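HMG-CoA Lyase (Bacillus subtilis subsp. subtilis, PDB 1YDO) is named as an HMG-CoA lyase and belongs to the HMGL-like family, whose members are built on a TIM-barrel fold. Local coordinates at residues Phe101-Ser105 with Glu106-Arg110; Ile31-Ile34 with Asn35-Ser38. All coordinates share one frame; numbering follows the deposited sequence.

Contact 1 of 2, residues Phe101-Ser105 with Glu106-Arg110; sequences FMSAS and ETHNR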
ATOM      1  N   PHE A 101       4.903 -19.721  18.778  1.00 41.38           N
ATOM      2  CA  PHE A 101       3.758 -19.297  17.998  1.00 42.55           C
ATOM      3  C   PHE A 101       2.537 -20.156  18.212  1.00 44.82           C
ATOM      4  O   PHE A 101       2.626 -21.299  18.658  1.00 44.38           O
ATOM      5  CB  PHE A 101       4.079 -19.310  16.505  1.00 40.58           C
ATOM      6  CG  PHE A 101       4.559 -20.633  16.001  1.00 39.80           C
ATOM      7  CD1 PHE A 101       5.885 -21.016  16.186  1.00 41.33           C
ATOM      8  CD2 PHE A 101       3.688 -21.519  15.376  1.00 39.54           C
ATOM      9  CE1 PHE A 101       6.340 -22.269  15.761  1.00 40.92           C
ATOM     10  CE2 PHE A 101       4.130 -22.778  14.946  1.00 38.98           C
ATOM     11  CZ  PHE A 101       5.456 -23.151  15.140  1.00 39.25           C
HETATM   12  N   MSE A 102       1.386 -19.580  17.885  1.00 47.74           N
HETATM   13  CA  MSE A 102       0.106 -20.263  17.988  1.00 49.56           C
HETATM   14  C   MSE A 102      -0.952 -19.375  17.375  1.00 49.22           C
HETATM   15  O   MSE A 102      -0.706 -18.209  17.088  1.00 48.93           O
HETATM   16  CB  MSE A 102      -0.238 -20.548  19.449  1.00 52.48           C
HETATM   17  CG  MSE A 102      -0.605 -19.325  20.253  1.00 56.90           C
HETATM   18 SE   MSE A 102      -1.211 -19.807  22.024  1.00 64.17          SE
HETATM   19  CE  MSE A 102      -3.016 -20.387  21.564  1.00 60.67           C
ATOM     20  N   SER A 103      -2.136 -19.930  17.175  1.00 49.36           N
ATOM     21  CA  SER A 103      -3.214 -19.161  16.592  1.00 48.73           C
ATOM     22  C   SER A 103      -4.272 -18.769  17.622  1.00 48.92           C
ATOM     23  O   SER A 103      -4.530 -19.501  18.584  1.00 49.03           O
ATOM     24  CB  SER A 103      -3.857 -19.958  15.458  1.00 48.26           C
ATOM     25  OG  SER A 103      -4.946 -19.244  14.886  1.00 47.23           O
ATOM     26  N   ALA A 104      -4.866 -17.598  17.419  1.00 49.15           N
ATOM     27  CA  ALA A 104      -5.916 -17.102  18.301  1.00 49.29           C
ATOM     28  C   ALA A 104      -7.180 -17.908  18.009  1.00 49.90           C
ATOM     29  O   ALA A 104      -7.958 -18.225  18.910  1.00 48.13           O
ATOM     30  CB  ALA A 104      -6.160 -15.625  18.032  1.00 49.23           C
ATOM     31  N   SER A 105      -7.369 -18.224  16.728  1.00 51.55           N
ATOM     32  CA  SER A 105      -8.508 -19.008  16.262  1.00 52.51           C
ATOM     33  C   SER A 105      -8.270 -20.484  16.561  1.00 54.47           C
ATOM     34  O   SER A 105      -7.200 -21.030  16.260  1.00 54.24           O
ATOM     35  CB  SER A 105      -8.702 -18.820  14.757  1.00 50.67           C
ATOM     36  OG  SER A 105      -9.159 -20.013  14.156  1.00 47.63           O
ATOM     37  N   GLU A 106      -9.266 -21.136  17.154  1.00 56.54           N
ATOM     38  CA  GLU A 106      -9.144 -22.554  17.485  1.00 58.31           C
ATOM     39  C   GLU A 106      -8.985 -23.368  16.203  1.00 58.24           C
ATOM     40  O   GLU A 106      -8.070 -24.179  16.079  1.00 57.59           O
ATOM     41  CB  GLU A 106     -10.394 -23.027  18.237  1.00 61.02           C
ATOM     42  CG  GLU A 106     -10.219 -24.362  18.961  1.00 64.37           C
ATOM     43  CD  GLU A 106      -9.553 -24.210  20.310  1.00 67.20           C
ATOM     44  OE1 GLU A 106      -8.980 -25.213  20.809  1.00 69.80           O
ATOM     45  OE2 GLU A 106      -9.610 -23.094  20.883  1.00 67.20           O
ATOM     46  N   THR A 107      -9.884 -23.131  15.248  1.00 58.77           N
ATOM     47  CA  THR A 107      -9.870 -23.850  13.977  1.00 58.62           C
ATOM     48  C   THR A 107      -8.536 -23.721  13.254  1.00 58.69           C
ATOM     49  O   THR A 107      -7.981 -24.712  12.785  1.00 57.18           O
ATOM     50  CB  THR A 107     -10.989 -23.349  13.051  1.00 58.38           C
ATOM     51  OG1 THR A 107     -12.226 -23.341  13.774  1.00 58.39           O
ATOM     52  CG2 THR A 107     -11.127 -24.261  11.836  1.00 57.36           C
ATOM     53  N   HIS A 108      -8.027 -22.495  13.164  1.00 59.84           N
ATOM     54  CA  HIS A 108      -6.757 -22.248  12.498  1.00 60.80           C
ATOM     55  C   HIS A 108      -5.620 -22.954  13.219  1.00 61.67           C
ATOM     56  O   HIS A 108      -4.755 -23.565  12.600  1.00 61.31           O
ATOM     57  CB  HIS A 108      -6.448 -20.749  12.443  1.00 60.05           C
ATOM     58  CG  HIS A 108      -5.177 -20.425  11.715  1.00 59.26           C
ATOM     59  ND1 HIS A 108      -5.007 -20.680  10.366  1.00 59.49           N
ATOM     60  CD2 HIS A 108      -4.020 -19.875  12.137  1.00 58.40           C
ATOM     61  CE1 HIS A 108      -3.804 -20.296   9.997  1.00 57.73           C
ATOM     62  NE2 HIS A 108      -3.179 -19.803  11.050  1.00 58.36           N
ATOM     63  N   ASN A 109      -5.626 -22.855  14.538  1.00 63.27           N
ATOM     64  CA  ASN A 109      -4.586 -23.472  15.340  1.00 65.49           C
ATOM     65  C   ASN A 109      -4.600 -24.983  15.139  1.00 66.43           C
ATOM     66  O   ASN A 109      -3.600 -25.590  14.737  1.00 65.69           O
ATOM     67  CB  ASN A 109      -4.807 -23.144  16.818  1.00 65.96           C
ATOM     68  CG  ASN A 109      -3.551 -23.297  17.641  1.00 66.35           C
ATOM     69  OD1 ASN A 109      -3.585 -23.825  18.749  1.00 67.78           O
ATOM     70  ND2 ASN A 109      -2.431 -22.819  17.112  1.00 67.41           N
ATOM     71  N   ARG A 110      -5.747 -25.589  15.417  1.00 68.36           N
ATOM     72  CA  ARG A 110      -5.890 -27.032  15.271  1.00 70.26           C
ATOM     73  C   ARG A 110      -5.583 -27.493  13.847  1.00 70.35           C
ATOM     74  O   ARG A 110      -5.137 -28.620  13.635  1.00 69.95           O
ATOM     75  CB  ARG A 110      -7.306 -27.466  15.681  1.00 71.41           C
ATOM     76  CG  ARG A 110      -7.608 -28.945  15.438  1.00 73.07           C
ATOM     77  CD  ARG A 110      -8.481 -29.527  16.541  1.00 74.57           C
ATOM     78  NE  ARG A 110      -7.754 -29.678  17.799  1.00 76.22           N
ATOM     79  CZ  ARG A 110      -6.682 -30.451  17.954  1.00 77.81           C
ATOM     80  NH1 ARG A 110      -6.081 -30.532  19.138  1.00 78.69           N
ATOM     81  NH2 ARG A 110      -6.206 -31.145  16.927  1.00 78.38           N
TER
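Ser105 caps the helix that His108 and Asn109 help to form. Its OG accepts the backbone N-H of His108 at 2.9 Å (N to OG), and the bond is nearly straight, with an angle of 167° at the hydrogen. This is the N-cap arrangement of helix 106-110. The carbonyl of Ser105 starts the main-chain bonding of the helix, Asn109 N lying 3.0 Å from Ser105 O. Serine and main chain together thus supply acceptors for two amides of the first turn.

The side chains of His108 and Asn109 lean back over the end of strand 97-103. Asn109 sets its CB against Ser103 CB, 3.6 Å away. His108 has CG anti to its backbone N (chi1 -178°), which swings the imidazole toward the strand, so that the CD2 edge of the ring meets Ser103 CB at 3.3 Å. Ser103 OG lies near the plane of that ring edge, but its exact place is doubtful.

Further out, Thr144 and Cys148 touch Ser105, while the selenomethionine Met102 packs on Leu124 of helix 117-133 and Leu162 of helix 156-169. The polar ends of Glu106 and Thr107 are hydrogen-bonded to Thr117 and Glu151. The contact is a strand-to-helix turn at the C-terminal end of a barrel strand, where a buried serine hydroxyl satisfies an amide that the helix itself cannot pair.

Contact 2 of 2, residues Ile31-Ile34 with Asn35-Ser38; sequences ITWI and NQLS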
ATOM      1  N   ILE A  31      22.569 -18.073   3.216  1.00 39.70           N
ATOM      2  CA  ILE A  31      23.608 -17.454   4.023  1.00 39.46           C
ATOM      3  C   ILE A  31      24.089 -16.164   3.382  1.00 39.19           C
ATOM      4  O   ILE A  31      24.125 -15.111   4.023  1.00 39.78           O
ATOM      5  CB  ILE A  31      24.801 -18.393   4.183  1.00 40.18           C
ATOM      6  CG1 ILE A  31      24.325 -19.699   4.814  1.00 41.63           C
ATOM      7  CG2 ILE A  31      25.875 -17.737   5.049  1.00 41.22           C
ATOM      8  CD1 ILE A  31      25.379 -20.760   4.859  1.00 41.80           C
ATOM      9  N   THR A  32      24.451 -16.242   2.110  1.00 37.94           N
ATOM     10  CA  THR A  32      24.939 -15.071   1.410  1.00 37.60           C
ATOM     11  C   THR A  32      23.961 -13.901   1.503  1.00 38.20           C
ATOM     12  O   THR A  32      24.380 -12.746   1.632  1.00 38.54           O
ATOM     13  CB  THR A  32      25.167 -15.379  -0.055  1.00 37.31           C
ATOM     14  OG1 THR A  32      25.860 -16.628  -0.188  1.00 39.59           O
ATOM     15  CG2 THR A  32      25.983 -14.279  -0.673  1.00 36.23           C
ATOM     16  N   TRP A  33      22.662 -14.201   1.440  1.00 37.54           N
ATOM     17  CA  TRP A  33      21.620 -13.168   1.503  1.00 36.90           C
ATOM     18  C   TRP A  33      21.404 -12.622   2.900  1.00 37.54           C
ATOM     19  O   TRP A  33      21.166 -11.423   3.077  1.00 36.25           O
ATOM     20  CB  TRP A  33      20.292 -13.711   0.982  1.00 34.53           C
ATOM     21  CG  TRP A  33      19.210 -12.702   0.953  1.00 30.64           C
ATOM     22  CD1 TRP A  33      19.248 -11.479   0.367  1.00 30.02           C
ATOM     23  CD2 TRP A  33      17.894 -12.857   1.480  1.00 30.90           C
ATOM     24  NE1 TRP A  33      18.027 -10.856   0.490  1.00 29.48           N
ATOM     25  CE2 TRP A  33      17.183 -11.681   1.176  1.00 29.91           C
ATOM     26  CE3 TRP A  33      17.247 -13.876   2.184  1.00 31.44           C
ATOM     27  CZ2 TRP A  33      15.853 -11.501   1.544  1.00 31.73           C
ATOM     28  CZ3 TRP A  33      15.916 -13.696   2.550  1.00 31.59           C
ATOM     29  CH2 TRP A  33      15.238 -12.517   2.232  1.00 32.38           C
ATOM     30  N   ILE A  34      21.466 -13.516   3.885  1.00 37.71           N
ATOM     31  CA  ILE A  34      21.284 -13.137   5.280  1.00 37.91           C
ATOM     32  C   ILE A  34      22.474 -12.308   5.729  1.00 38.45           C
ATOM     33  O   ILE A  34      22.354 -11.476   6.630  1.00 38.19           O
ATOM     34  CB  ILE A  34      21.147 -14.383   6.179  1.00 38.76           C
ATOM     35  CG1 ILE A  34      19.887 -15.167   5.785  1.00 38.73           C
ATOM     36  CG2 ILE A  34      21.061 -13.974   7.646  1.00 38.22           C
ATOM     37  CD1 ILE A  34      19.593 -16.370   6.663  1.00 37.84           C
ATOM     38  N   ASN A  35      23.619 -12.532   5.088  1.00 37.60           N
ATOM     39  CA  ASN A  35      24.817 -11.777   5.410  1.00 37.55           C
ATOM     40  C   ASN A  35      24.591 -10.329   5.026  1.00 36.42           C
ATOM     41  O   ASN A  35      24.850  -9.421   5.809  1.00 36.57           O
ATOM     42  CB  ASN A  35      26.016 -12.349   4.666  1.00 39.01           C
ATOM     43  CG  ASN A  35      26.557 -13.595   5.329  1.00 41.32           C
ATOM     44  OD1 ASN A  35      27.399 -14.286   4.757  1.00 44.10           O
ATOM     45  ND2 ASN A  35      26.087 -13.885   6.549  1.00 40.69           N
ATOM     46  N   GLN A  36      24.091 -10.127   3.816  1.00 35.57           N
ATOM     47  CA  GLN A  36      23.797  -8.789   3.344  1.00 36.34           C
ATOM     48  C   GLN A  36      22.877  -8.128   4.372  1.00 36.10           C
ATOM     49  O   GLN A  36      23.155  -7.044   4.889  1.00 35.11           O
ATOM     50  CB  GLN A  36      23.095  -8.865   1.991  1.00 37.45           C
ATOM     51  CG  GLN A  36      23.849  -9.685   0.960  1.00 40.55           C
ATOM     52  CD  GLN A  36      23.110  -9.773  -0.364  1.00 43.30           C
ATOM     53  OE1 GLN A  36      22.504  -8.796  -0.819  1.00 46.12           O
ATOM     54  NE2 GLN A  36      23.174 -10.937  -1.004  1.00 43.34           N
ATOM     55  N   LEU A  37      21.778  -8.800   4.677  1.00 36.06           N
ATOM     56  CA  LEU A  37      20.830  -8.281   5.639  1.00 36.31           C
ATOM     57  C   LEU A  37      21.492  -7.857   6.945  1.00 37.99           C
ATOM     58  O   LEU A  37      21.278  -6.742   7.407  1.00 37.80           O
ATOM     59  CB  LEU A  37      19.755  -9.323   5.903  1.00 34.71           C
ATOM     60  CG  LEU A  37      18.478  -9.215   5.078  1.00 33.49           C
ATOM     61  CD1 LEU A  37      18.748  -8.753   3.660  1.00 34.00           C
ATOM     62  CD2 LEU A  37      17.820 -10.561   5.096  1.00 32.63           C
ATOM     63  N   SER A  38      22.300  -8.742   7.533  1.00 39.55           N
ATOM     64  CA  SER A  38      23.001  -8.455   8.790  1.00 39.18           C
ATOM     65  C   SER A  38      23.675  -7.093   8.758  1.00 40.29           C
ATOM     66  O   SER A  38      23.587  -6.330   9.714  1.00 41.51           O
ATOM     67  CB  SER A  38      24.064  -9.515   9.070  1.00 38.88           C
ATOM     68  OG  SER A  38      23.496 -10.809   9.190  1.00 40.23           O
TER
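Asn35, Leu37 and Ser38 donate their backbone N-H groups to the carbonyls of Ile31, Trp33 and Ile34 in regular i to i+4 helical bonds, while that from Gln36 to Thr32 is weak. Trp33 and Leu37 make the main apolar contact one turn apart. Leu37 CD2 sits over the six-membered ring of Trp33, 4.1 Å from its centroid and 8° off the ring normal, a CH-pi contact. The indole reaches this place with CG anti to the backbone N (chi1 -177°), and its NE1 is bonded to Ala276 O of helix 270-284.

Gln36 comes to the edge of the indole on its five-membered side, NE2 standing 4.2 Å from Trp33 CD1, with amide and ring planes almost perpendicular. Its chain runs back along the helix, and NE2 makes a weak bond to Thr32 O at 3.4 Å.

Ser38 folds its hydroxyl back to Ile34 O, 2.9 Å from OG; that carbonyl is gripped by Ser38 OG and Ser38 N from opposite faces of its plane. Ser38 OG also bonds to Tyr77 OH of strand 76-80. The last two turns of helix 27-38 therefore combine an indole face covered by leucine with a serine that pairs with a carbonyl of its own helix and with a tyrosine hydroxyl from a barrel strand.

Overall arrangement
Both contacts are local, but they occupy different places in the TIM barrel, on opposite sides of the chain's centre, with centres 32 Å apart and nearest atoms about 17 Å apart. Contact 1 is the more buried and joins two kinds of element, an inner strand and the short helix that follows it. Contact 2 stays within one outer helix, 27-38, which lies in the connection between strands 8-11 and 44-49, and is partly exposed. Polar pairing at a helix start dominates residues 101-110, whereas residues 31-38 add aromatic and aliphatic packing toward helix 270-284. A serine hydroxyl serves the main chain in both, accepting in contact 1 and donating in contact 2.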